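Local structure of GH18 chiitnase (Pseudoalteromonas aurantia, 6K7Z) at residues H154-P159 with D182-Q187; V186-N191 with S203-Y208. The protein hydrolyses chitin as a family 18 endochitinase, probably cutting beta-1,4 bonds between N-acetylglucosamine units within the polymer. One frame throughout, in Å; residues are numbered along the deposited sequence.

Contact 1: H154-P159 with D182-Q187; sequences HAPQPP and DWLNVQ
Pro-156 crosses the side chain of Leu-184 at about a right angle. Its ring carbons CG and CD lie against the leucine, with Pro-156 CD 3.9 Å from Leu-184 CB. Leu-184 CD2 also reaches His-154 CB. The imidazole of His-154 is held by Tyr-170 and Thr-138. The two segments run side by side in the TIM barrel of family 18: His-154 ends strand 151-154 and pairs in parallel with strand 183-187, and the loop after it keeps bonding to that strand. Asn-185 N gives a nearly straight bond to His-154 O at 2.7 Å. Gln-187 N bonds Pro-156 O at 2.9 Å. The side chain of Gln-187 has CG beside its own backbone N (chi1 -50°) and runs extended to CD. Its NE2 bonds Ala-155 O at 3.0 Å, tilted 27° from the carbonyl plane. The same NE2 bonds Glu-117, the last residue of the DxxDxDxE signature of the family. An alanine here removes NE2 and would probably leave the Ala-155 carbonyl and Glu-117 less firmly tied to this strand. Gln-157 crosses Gln-187 obliquely, with amide planes 25° apart; its OE1 is bonded to Asn-191 ND2. Beyond it, Pro-158 CD sits 3.1 Å from Gln-187 O.

Contact 2: V186-N191 with S203-Y208; sequences VQFYNN and SSYLNY
Phe-188 and Val-186 pack on Tyr-208, Tyr-205 and Ser-204 in a buried, largely apolar contact with no hydrogen bond between the segments. It joins the end of strand 183-187 to helix 198-209, within the beta-alpha-beta unit that strand 219-224 completes in the TIM barrel. Phe-188 is the centre of an inverse gamma turn just after the strand. Its CG stands beside the backbone N (chi1 -73°), and the ring points its far end at the helix. Phe-188 CZ is 3.9 Å from Tyr-208 CE2, and the two side chains run past one another, heading opposite ways. Phe-188 CZ also lies 4.3 Å from Tyr-205 CB, while Phe-188 CE2 meets the edge of the Tyr-205 ring. Ser-204 CB sits at the edge of the Phe-188 ring. The polar ends of the helix residues turn to other partners: Tyr-208 OH to Glu-162, Tyr-205 OH to Val-219 O and Gly-255 N, and Ser-204 OG to Trp-194. Val-186 CG1 reaches Tyr-208 CE2 at 4.2 Å. The same methyl, CG1 of Val-186, stands 3.5 Å above one face of the Phe-188 ring, nearer the rim than the centre.

From the N terminus, contact 1 comes first. It closes the loop from the end of strand 151-154, through helix 169-177, to strand 183-187. Contact 2 then closes a shorter loop, from the end of strand 183-187 back onto helix 198-209. The two loops neither nest nor cross: they follow in series and share Val-186 and Gln-187. Strand 183-187 thus meets the end of the neighbouring strand and the loop that follows it in contact 1; in contact 2 the strand end and the turn after it meet the outer helix layer. The contacts also touch directly. Pro-158 CG packs 3.8 Å from Phe-188 CD1, and Pro-158 O lies 3.1 Å from Tyr-208 OH, a probable hydrogen bond that links the loop to the helix.

Contact 1: H154-P159 with D182-Q187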
# COMPACT_ATOMS: atom_id res chain seq x y z
N HIS A 154 4.85 0.38 -1.97
CA HIS A 154 4.37 -0.98 -2.21
C HIS A 154 3.64 -1.43 -0.96
O HIS A 154 3.82 -0.86 0.11
CB HIS A 154 5.51 -1.97 -2.50
CG HIS A 154 6.24 -1.72 -3.78
ND1 HIS A 154 6.30 -2.65 -4.79
CD2 HIS A 154 6.98 -0.66 -4.19
CE1 HIS A 154 7.03 -2.18 -5.78
NE2 HIS A 154 7.45 -0.97 -5.45
N ALA A 155 2.85 -2.51 -1.08
CA ALA A 155 2.03 -3.00 0.04
C ALA A 155 2.23 -4.50 0.23
O ALA A 155 1.30 -5.29 0.07
CB ALA A 155 0.55 -2.67 -0.18
N PRO A 156 3.44 -4.92 0.61
CA PRO A 156 3.72 -6.35 0.72
C PRO A 156 3.09 -6.98 1.95
O PRO A 156 2.78 -6.32 2.95
CB PRO A 156 5.24 -6.40 0.83
CG PRO A 156 5.59 -5.10 1.47
CD PRO A 156 4.64 -4.11 0.90
N GLN A 157 2.91 -8.26 1.86
CA GLN A 157 2.52 -9.09 2.99
C GLN A 157 3.76 -9.64 3.68
O GLN A 157 4.84 -9.72 3.07
CB GLN A 157 1.61 -10.21 2.51
CG GLN A 157 0.30 -9.65 1.97
CD GLN A 157 -0.44 -10.65 1.12
OE1 GLN A 157 -0.94 -11.66 1.62
NE2 GLN A 157 -0.52 -10.38 -0.18
N PRO A 158 3.66 -10.00 4.96
CA PRO A 158 4.86 -10.34 5.74
C PRO A 158 5.70 -11.44 5.10
O PRO A 158 6.93 -11.33 5.12
CB PRO A 158 4.28 -10.79 7.09
CG PRO A 158 3.05 -9.94 7.24
CD PRO A 158 2.47 -9.84 5.83
N PRO A 159 5.11 -12.51 4.55
CA PRO A 159 5.98 -13.56 3.97
C PRO A 159 6.91 -13.04 2.89
O PRO A 159 7.99 -13.60 2.69
CB PRO A 159 4.99 -14.59 3.42
CG PRO A 159 3.77 -14.43 4.26
CD PRO A 159 3.70 -12.94 4.53
N ASP A 182 9.53 4.75 -1.49
CA ASP A 182 9.39 5.63 -0.33
C ASP A 182 9.06 4.85 0.94
O ASP A 182 9.64 5.13 1.99
CB ASP A 182 8.33 6.69 -0.62
CG ASP A 182 8.80 7.68 -1.68
OD1 ASP A 182 9.55 8.61 -1.34
OD2 ASP A 182 8.43 7.51 -2.84
N TRP A 183 8.15 3.88 0.87
CA TRP A 183 7.87 3.05 2.03
C TRP A 183 7.08 1.82 1.61
O TRP A 183 6.57 1.73 0.49
CB TRP A 183 7.12 3.81 3.12
CG TRP A 183 5.81 4.38 2.69
CD1 TRP A 183 4.61 3.72 2.58
CD2 TRP A 183 5.54 5.74 2.32
NE1 TRP A 183 3.63 4.58 2.16
CE2 TRP A 183 4.18 5.82 1.99
CE3 TRP A 183 6.33 6.89 2.24
CZ2 TRP A 183 3.59 7.01 1.59
CZ3 TRP A 183 5.74 8.07 1.84
CH2 TRP A 183 4.38 8.13 1.51
N LEU A 184 6.98 0.87 2.53
CA LEU A 184 6.22 -0.36 2.37
C LEU A 184 5.03 -0.32 3.31
O LEU A 184 5.21 -0.11 4.51
CB LEU A 184 7.08 -1.58 2.70
CG LEU A 184 8.39 -1.78 1.94
CD1 LEU A 184 9.08 -3.05 2.46
CD2 LEU A 184 8.12 -1.86 0.43
N ASN A 185 3.84 -0.55 2.77
CA ASN A 185 2.64 -0.70 3.60
C ASN A 185 2.49 -2.19 3.90
O ASN A 185 1.86 -2.92 3.15
CB ASN A 185 1.40 -0.17 2.88
CG ASN A 185 1.48 1.33 2.60
OD1 ASN A 185 1.79 2.13 3.48
ND2 ASN A 185 1.18 1.71 1.36
N VAL A 186 3.10 -2.65 5.00
CA VAL A 186 3.09 -4.08 5.31
C VAL A 186 1.71 -4.48 5.84
O VAL A 186 1.22 -3.90 6.82
CB VAL A 186 4.19 -4.44 6.33
CG1 VAL A 186 4.20 -5.95 6.56
CG2 VAL A 186 5.56 -3.94 5.85
N GLN A 187 1.10 -5.48 5.22
CA GLN A 187 -0.25 -5.92 5.59
C GLN A 187 -0.14 -6.98 6.68
O GLN A 187 -0.07 -8.18 6.41
CB GLN A 187 -1.00 -6.47 4.38
CG GLN A 187 -0.97 -5.57 3.16
CD GLN A 187 -1.87 -6.10 2.05
OE1 GLN A 187 -2.84 -6.80 2.31
NE2 GLN A 187 -1.54 -5.75 0.80

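Contact 2: V186-N191 with S203-Y208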
# COMPACT_ATOMS: atom_id res chain seq x y z
N VAL A 186 3.10 -2.65 5.00
CA VAL A 186 3.09 -4.08 5.31
C VAL A 186 1.71 -4.48 5.84
O VAL A 186 1.22 -3.90 6.82
CB VAL A 186 4.19 -4.44 6.33
CG1 VAL A 186 4.20 -5.95 6.56
CG2 VAL A 186 5.56 -3.94 5.85
N GLN A 187 1.10 -5.48 5.22
CA GLN A 187 -0.25 -5.92 5.59
C GLN A 187 -0.14 -6.98 6.68
O GLN A 187 -0.07 -8.18 6.41
CB GLN A 187 -1.00 -6.47 4.38
CG GLN A 187 -0.97 -5.57 3.16
CD GLN A 187 -1.87 -6.10 2.05
OE1 GLN A 187 -2.84 -6.80 2.31
NE2 GLN A 187 -1.54 -5.75 0.80
N PHE A 188 -0.18 -6.53 7.94
CA PHE A 188 -0.14 -7.49 9.03
C PHE A 188 -1.54 -8.06 9.29
O PHE A 188 -2.05 -8.01 10.41
CB PHE A 188 0.44 -6.84 10.30
CG PHE A 188 1.93 -6.61 10.22
CD1 PHE A 188 2.82 -7.68 10.25
CD2 PHE A 188 2.44 -5.31 10.10
CE1 PHE A 188 4.18 -7.47 10.18
CE2 PHE A 188 3.82 -5.10 10.04
CZ PHE A 188 4.69 -6.18 10.07
N TYR A 189 -2.15 -8.60 8.25
CA TYR A 189 -3.46 -9.24 8.35
C TYR A 189 -3.59 -10.21 7.19
O TYR A 189 -2.80 -10.19 6.25
CB TYR A 189 -4.59 -8.22 8.38
CG TYR A 189 -4.48 -7.14 7.33
CD1 TYR A 189 -3.76 -5.98 7.57
CD2 TYR A 189 -5.09 -7.29 6.09
CE1 TYR A 189 -3.65 -4.99 6.61
CE2 TYR A 189 -5.00 -6.30 5.13
CZ TYR A 189 -4.28 -5.15 5.39
OH TYR A 189 -4.17 -4.17 4.42
N ASN A 190 -4.59 -11.09 7.28
CA ASN A 190 -4.79 -12.16 6.31
C ASN A 190 -3.56 -13.03 6.16
O ASN A 190 -3.35 -13.66 5.12
CB ASN A 190 -5.20 -11.62 4.94
CG ASN A 190 -6.50 -10.85 4.98
OD1 ASN A 190 -7.38 -11.14 5.80
ND2 ASN A 190 -6.64 -9.87 4.09
N ASN A 191 -2.72 -13.08 7.20
CA ASN A 191 -1.43 -13.77 7.12
C ASN A 191 -1.07 -14.32 8.47
O ASN A 191 -0.40 -13.66 9.27
CB ASN A 191 -0.32 -12.85 6.62
CG ASN A 191 -0.29 -12.73 5.12
OD1 ASN A 191 0.23 -13.62 4.44
ND2 ASN A 191 -0.83 -11.64 4.59
N SER A 203 8.43 -8.37 16.24
CA SER A 203 9.75 -8.89 15.87
C SER A 203 9.95 -8.83 14.37
O SER A 203 11.02 -8.42 13.89
CB SER A 203 9.92 -10.32 16.38
OG SER A 203 8.93 -11.18 15.84
N SER A 204 8.92 -9.19 13.60
CA SER A 204 9.02 -9.11 12.15
C SER A 204 9.20 -7.68 11.68
O SER A 204 10.05 -7.41 10.82
CB SER A 204 7.80 -9.75 11.49
OG SER A 204 7.80 -11.16 11.67
N TYR A 205 8.41 -6.74 12.22
CA TYR A 205 8.60 -5.33 11.87
C TYR A 205 10.05 -4.90 12.05
O TYR A 205 10.65 -4.27 11.17
CB TYR A 205 7.67 -4.43 12.70
CG TYR A 205 7.86 -2.98 12.34
CD1 TYR A 205 7.19 -2.43 11.26
CD2 TYR A 205 8.76 -2.19 13.04
CE1 TYR A 205 7.38 -1.10 10.91
CE2 TYR A 205 8.97 -0.87 12.68
CZ TYR A 205 8.28 -0.33 11.61
OH TYR A 205 8.48 0.97 11.24
N LEU A 206 10.64 -5.22 13.20
CA LEU A 206 12.02 -4.81 13.44
C LEU A 206 12.97 -5.43 12.42
O LEU A 206 13.85 -4.75 11.89
CB LEU A 206 12.43 -5.18 14.87
CG LEU A 206 11.65 -4.47 15.97
CD1 LEU A 206 11.98 -5.09 17.35
CD2 LEU A 206 11.96 -2.98 15.95
N ASN A 207 12.78 -6.72 12.12
CA ASN A 207 13.59 -7.38 11.10
C ASN A 207 13.48 -6.66 9.76
O ASN A 207 14.48 -6.47 9.05
CB ASN A 207 13.16 -8.84 10.95
CG ASN A 207 13.56 -9.69 12.13
OD1 ASN A 207 14.39 -9.29 12.94
ND2 ASN A 207 12.96 -10.87 12.23
N TYR A 208 12.25 -6.27 9.40
CA TYR A 208 12.05 -5.64 8.09
C TYR A 208 12.75 -4.29 8.02
O TYR A 208 13.24 -3.90 6.95
CB TYR A 208 10.56 -5.47 7.80
CG TYR A 208 9.74 -6.74 7.85
CD1 TYR A 208 10.34 -8.00 7.74
CD2 TYR A 208 8.37 -6.68 8.00
CE1 TYR A 208 9.57 -9.16 7.80
CE2 TYR A 208 7.60 -7.83 8.05
CZ TYR A 208 8.20 -9.06 7.95
OH TYR A 208 7.42 -10.20 8.02